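Local structure of SecB-like chaperone Rv1957 (Mycobacterium tuberculosis, 5MTW) at residues E57-A62 / V71-C76; L78-Q83 / Q99-A104. The protein acts as the chaperone of a toxin-antitoxin-chaperone system, preventing aggregation of the antitoxin HigA1 and allowing it to neutralise the toxin HigB1. All blocks are in the same frame, centred on the assembly; numbering follows the deposited sequence.

Contact 1: E57-A62 / V71-C76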
loop_
_atom_site.group_PDB
_atom_site.type_symbol
_atom_site.label_atom_id
_atom_site.label_comp_id
_atom_site.label_asym_id
_atom_site.label_seq_id
_atom_site.Cartn_x
_atom_site.Cartn_y
_atom_site.Cartn_z
ATOM N N GLU A 57 -2.526 21.704 -1.762
ATOM C CA GLU A 57 -3.572 22.730 -1.850
ATOM C C GLU A 57 -4.865 22.119 -1.237
ATOM O O GLU A 57 -5.419 21.181 -1.797
ATOM C CB GLU A 57 -3.728 23.209 -3.306
ATOM C CG GLU A 57 -4.445 24.546 -3.562
ATOM C CD GLU A 57 -4.033 25.683 -2.631
ATOM O OE1 GLU A 57 -2.846 26.114 -2.623
ATOM O OE2 GLU A 57 -4.933 26.168 -1.911
ATOM N N PRO A 58 -5.275 22.600 -0.058
ATOM C CA PRO A 58 -6.508 22.150 0.576
ATOM C C PRO A 58 -7.817 22.794 0.047
ATOM O O PRO A 58 -7.818 23.892 -0.474
ATOM C CB PRO A 58 -6.281 22.446 2.071
ATOM C CG PRO A 58 -5.040 23.222 2.151
ATOM C CD PRO A 58 -4.557 23.577 0.794
ATOM N N ALA A 59 -8.939 22.086 0.158
ATOM C CA ALA A 59 -10.182 22.616 -0.302
ATOM C C ALA A 59 -11.241 21.904 0.502
ATOM O O ALA A 59 -10.981 20.839 1.084
ATOM C CB ALA A 59 -10.306 22.413 -1.797
ATOM N N VAL A 60 -12.403 22.512 0.653
ATOM C CA VAL A 60 -13.509 21.816 1.358
ATOM C C VAL A 60 -14.771 21.928 0.434
ATOM O O VAL A 60 -14.948 22.906 -0.276
ATOM C CB VAL A 60 -13.667 22.293 2.814
ATOM C CG1 VAL A 60 -14.005 23.767 2.904
ATOM C CG2 VAL A 60 -14.732 21.489 3.578
ATOM N N ASP A 61 -15.557 20.875 0.360
ATOM C CA ASP A 61 -16.828 20.915 -0.417
ATOM C C ASP A 61 -17.904 20.642 0.579
ATOM O O ASP A 61 -17.877 19.608 1.319
ATOM C CB ASP A 61 -16.909 19.849 -1.532
ATOM C CG ASP A 61 -15.760 19.876 -2.485
ATOM O OD1 ASP A 61 -15.461 20.965 -3.023
ATOM O OD2 ASP A 61 -15.154 18.784 -2.720
ATOM N N ALA A 62 -18.855 21.568 0.660
ATOM C CA ALA A 62 -19.938 21.474 1.585
ATOM C C ALA A 62 -21.179 22.132 1.042
ATOM O O ALA A 62 -21.119 22.896 0.108
ATOM C CB ALA A 62 -19.516 22.111 2.888
ATOM N N VAL A 71 -16.713 17.311 2.468
ATOM C CA VAL A 71 -15.493 16.643 2.008
ATOM C C VAL A 71 -14.284 17.553 2.070
ATOM O O VAL A 71 -14.313 18.651 1.530
ATOM C CB VAL A 71 -15.667 16.220 0.531
ATOM C CG1 VAL A 71 -14.374 15.549 -0.009
ATOM C CG2 VAL A 71 -16.804 15.245 0.443
ATOM N N VAL A 72 -13.230 17.099 2.719
ATOM C CA VAL A 72 -11.923 17.785 2.722
ATOM C C VAL A 72 -11.053 17.146 1.677
ATOM O O VAL A 72 -10.882 15.887 1.668
ATOM C CB VAL A 72 -11.208 17.714 4.094
ATOM C CG1 VAL A 72 -9.833 18.410 4.014
ATOM C CG2 VAL A 72 -12.105 18.395 5.106
ATOM N N ARG A 73 -10.513 17.980 0.775
ATOM C CA ARG A 73 -9.666 17.524 -0.312
ATOM C C ARG A 73 -8.296 18.186 -0.171
ATOM O O ARG A 73 -8.187 19.398 0.155
ATOM C CB ARG A 73 -10.257 17.886 -1.717
ATOM C CG ARG A 73 -11.498 17.185 -2.135
ATOM C CD ARG A 73 -11.871 17.516 -3.589
ATOM N NE ARG A 73 -12.584 18.782 -3.656
ATOM C CZ ARG A 73 -12.122 19.905 -4.221
ATOM N NH1 ARG A 73 -10.937 19.930 -4.840
ATOM N NH2 ARG A 73 -12.878 21.013 -4.160
ATOM N N ILE A 74 -7.264 17.402 -0.380
ATOM C CA ILE A 74 -5.906 17.952 -0.524
ATOM C C ILE A 74 -5.317 17.485 -1.843
ATOM O O ILE A 74 -5.221 16.263 -2.115
ATOM C CB ILE A 74 -4.980 17.620 0.677
ATOM C CG1 ILE A 74 -5.663 18.183 1.947
ATOM C CG2 ILE A 74 -3.589 18.228 0.455
ATOM C CD1 ILE A 74 -5.024 17.766 3.218
ATOM N N SER A 75 -5.066 18.497 -2.669
ATOM C CA SER A 75 -4.367 18.378 -3.971
ATOM C C SER A 75 -2.848 18.495 -3.740
ATOM O O SER A 75 -2.415 19.330 -2.934
ATOM C CB SER A 75 -4.877 19.478 -4.944
ATOM O OG SER A 75 -4.283 19.315 -6.206
ATOM N N CYS A 76 -2.067 17.572 -4.302
ATOM C CA CYS A 76 -0.626 17.537 -4.101
ATOM C C CYS A 76 0.120 17.560 -5.449
ATOM O O CYS A 76 -0.307 16.892 -6.452
ATOM C CB CYS A 76 -0.212 16.296 -3.339
ATOM S SG CYS A 76 -1.151 16.020 -1.846
#

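Contact 2: L78-Q83 / Q99-A104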
loop_
_atom_site.group_PDB
_atom_site.type_symbol
_atom_site.label_atom_id
_atom_site.label_comp_id
_atom_site.label_asym_id
_atom_site.label_seq_id
_atom_site.Cartn_x
_atom_site.Cartn_y
_atom_site.Cartn_z
ATOM N N LEU A 78 4.089 16.716 -6.514
ATOM C CA LEU A 78 5.372 16.177 -6.139
ATOM C C LEU A 78 6.318 16.249 -7.329
ATOM O O LEU A 78 6.023 15.784 -8.483
ATOM C CB LEU A 78 5.218 14.729 -5.681
ATOM C CG LEU A 78 6.527 13.986 -5.455
ATOM C CD1 LEU A 78 7.139 14.508 -4.219
ATOM C CD2 LEU A 78 6.352 12.473 -5.355
ATOM N N ARG A 79 7.491 16.785 -7.065
ATOM C CA ARG A 79 8.535 16.895 -8.082
ATOM C C ARG A 79 9.780 16.348 -7.429
ATOM O O ARG A 79 10.213 16.842 -6.394
ATOM C CB ARG A 79 8.782 18.354 -8.482
ATOM C CG ARG A 79 7.906 18.928 -9.571
ATOM C CD ARG A 79 8.366 20.374 -9.964
ATOM N NE ARG A 79 8.583 20.588 -11.411
ATOM C CZ ARG A 79 7.634 20.653 -12.357
ATOM N NH1 ARG A 79 6.373 20.481 -12.071
ATOM N NH2 ARG A 79 7.950 20.899 -13.616
ATOM N N ILE A 80 10.276 15.272 -7.995
ATOM C CA ILE A 80 11.548 14.659 -7.590
ATOM C C ILE A 80 12.620 15.041 -8.603
ATOM O O ILE A 80 12.417 14.921 -9.793
ATOM C CB ILE A 80 11.415 13.134 -7.476
ATOM C CG1 ILE A 80 10.451 12.817 -6.312
ATOM C CG2 ILE A 80 12.755 12.477 -7.215
ATOM C CD1 ILE A 80 10.179 11.353 -6.167
ATOM N N GLN A 81 13.754 15.481 -8.077
ATOM C CA GLN A 81 14.786 16.113 -8.866
ATOM C C GLN A 81 16.187 15.690 -8.450
ATOM O O GLN A 81 16.465 15.570 -7.257
ATOM C CB GLN A 81 14.717 17.602 -8.629
ATOM C CG GLN A 81 13.436 18.264 -9.067
ATOM C CD GLN A 81 13.552 19.756 -8.967
ATOM O OE1 GLN A 81 13.864 20.253 -7.914
ATOM N NE2 GLN A 81 13.370 20.459 -10.065
ATOM N N ASN A 82 17.028 15.514 -9.468
ATOM C CA ASN A 82 18.549 15.515 -9.383
ATOM C C ASN A 82 19.128 16.927 -9.160
ATOM O O ASN A 82 18.845 17.848 -9.902
ATOM C CB ASN A 82 19.191 14.926 -10.688
ATOM C CG ASN A 82 18.919 13.426 -10.842
ATOM O OD1 ASN A 82 18.743 12.751 -9.837
ATOM N ND2 ASN A 82 18.830 12.907 -12.089
ATOM N N GLN A 83 19.953 17.065 -8.138
ATOM C CA GLN A 83 20.644 18.338 -7.825
ATOM C C GLN A 83 22.015 18.387 -8.551
ATOM O O GLN A 83 22.621 17.341 -8.813
ATOM C CB GLN A 83 20.869 18.407 -6.301
ATOM C CG GLN A 83 20.514 19.713 -5.615
ATOM C CD GLN A 83 20.421 19.551 -4.103
ATOM O OE1 GLN A 83 20.898 18.570 -3.540
ATOM N NE2 GLN A 83 19.798 20.509 -3.444
ATOM N N GLN A 99 17.477 19.021 -12.222
ATOM C CA GLN A 99 16.825 18.270 -13.327
ATOM C C GLN A 99 15.685 17.328 -12.752
ATOM O O GLN A 99 15.884 16.625 -11.742
ATOM C CB GLN A 99 17.878 17.445 -14.117
ATOM C CG GLN A 99 18.846 18.210 -15.087
ATOM C CD GLN A 99 18.245 18.656 -16.439
ATOM O OE1 GLN A 99 18.041 17.867 -17.352
ATOM N NE2 GLN A 99 18.004 19.942 -16.571
ATOM N N ASP A 100 14.522 17.309 -13.395
ATOM C CA ASP A 100 13.355 16.560 -12.853
ATOM C C ASP A 100 13.475 15.088 -13.198
ATOM O O ASP A 100 13.653 14.730 -14.319
ATOM C CB ASP A 100 12.040 17.069 -13.432
ATOM C CG ASP A 100 11.682 18.491 -13.003
ATOM O OD1 ASP A 100 12.033 18.925 -11.907
ATOM O OD2 ASP A 100 10.958 19.154 -13.770
ATOM N N VAL A 101 13.340 14.227 -12.201
ATOM C CA VAL A 101 13.432 12.771 -12.380
ATOM C C VAL A 101 12.035 12.083 -12.429
ATOM O O VAL A 101 11.843 11.105 -13.109
ATOM C CB VAL A 101 14.167 12.242 -11.159
ATOM C CG1 VAL A 101 13.951 10.810 -10.973
ATOM C CG2 VAL A 101 15.649 12.553 -11.270
ATOM N N ALA A 102 11.085 12.659 -11.716
ATOM C CA ALA A 102 9.689 12.223 -11.726
ATOM C C ALA A 102 8.803 13.295 -11.174
ATOM O O ALA A 102 9.249 14.108 -10.366
ATOM C CB ALA A 102 9.563 11.032 -10.876
ATOM N N THR A 103 7.519 13.231 -11.534
ATOM C CA THR A 103 6.544 14.157 -11.110
ATOM C C THR A 103 5.210 13.425 -10.901
ATOM O O THR A 103 4.898 12.437 -11.563
ATOM C CB THR A 103 6.260 15.302 -12.167
ATOM O OG1 THR A 103 5.778 14.722 -13.361
ATOM C CG2 THR A 103 7.469 16.005 -12.497
ATOM N N ALA A 104 4.494 13.899 -9.922
ATOM C CA ALA A 104 3.166 13.384 -9.630
ATOM C C ALA A 104 2.230 14.465 -9.186
ATOM O O ALA A 104 2.586 15.333 -8.367
ATOM C CB ALA A 104 3.275 12.387 -8.539
#

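Contact 1: E57-A62 / V71-C76
Arg73 and Asp61 clasp each other across the two arms of an antiparallel beta hairpin, part of the four-stranded sheet of this SecB-like subunit. The backbones join through three hydrogen-bonded pairs, Glu57 with Ser75, Ala59 with Arg73 and Asp61 with Val71. Following Arg73 outward, CB lies 4.1 Å from Ala59 O, and CG then starts toward Asp61. CD comes within 3.6 Å of Asp61 OD2, and the bend at chi3 (-82°) sets NE where it donates to that same OD2 at 2.7 Å. NH2 meets Asp61 OD1 at 2.8 Å, so the guanidinium grips the carboxylate side-on, one nitrogen to each oxygen. Both oxygens are met on their syn side by nearly straight bonds, and the two flat groups are turned only 13° apart. Ala59 CB sits over one face of the guanidinium, displaced toward the rim and 3.8 Å from NH2. The remaining nitrogen, NH1, forms a salt bridge with Glu107 on strand 99-114, tying three neighbouring strands together through one side chain. Asp61 and Val71 also touch apolar side chains of the bound peptide. On the other face, Val72 and Ile74 pack on Leu140 of helix 125-154, while Val60 reaches across with CG2, 4.3 Å from Val72 CG2 and 3.5 Å from Val71 O.

Contact 2: L78-Q83 / Q99-A104
From Leu78 opposite Ala104 to Asn82 opposite Gln99, the two strands run antiparallel, with 135° between their directions and a classic beta bulge midway. At the bulge both Val101 and Ala102 face Ile80, whose carbonyl oxygen takes two N-H groups: Val101 N at 2.7 Å and, more loosely, Ala102 N at 3.3 Å from Ile80 O. The extra residue shifts the register by one, pairing Gln81 with Asp100. Those two side chains lie alongside each other, pointing the same way, and Gln81 NE2 gives a hydrogen bond of 2.7 Å to Asp100 OD1, approaching nearly along the C-O axis. The other carboxylate oxygen, OD2, makes a long salt bridge of 3.5 Å with Arg79 NH2, the guanidinium and carboxylate planes standing 79° apart. Arg79 is held more firmly by its NH1, hydrogen-bonded to His77. On the opposite face, Val101 CG2 presses against the amide of Asn82, 3.3 Å from its ND2, which is itself hydrogen-bonded to Ala43 O. Nearby, Ile80 CG2 lies 4.2 Å from Val101 CB. The apolar part of this face, Leu78, Ile80 and Ala104, meets helix 125-154 at Val148, Thr152 and Leu151, and Leu157 closes over Ile80, Val101 and Ala102. Strand 50-62 flanks 78-83 through backbone bonds to Asp53 and Thr51, while strand 26-40 flanks 99-104 through Ala39.

How the contacts relate
Strand 69-82 is common to both contacts: its first half pairs with strand 50-62 in contact 1, and its last residues pair with strand 99-114 in contact 2. The centres lie about 24 Å apart, and the segments adjoin only in sequence, between Cys76 and Leu78. Contact 1 sits near the middle of the chain, about 8 Å from its centre; contact 2 is farther out, at about 19 Å. Helix 125-154 backs both, through Leu140 at one and Val148, Leu151 and Thr152 at the other. Both also meet bound HigA1 peptide, but on opposite faces of the sheet: Val71 in contact 1, and Ile80, against an aromatic side chain, in contact 2.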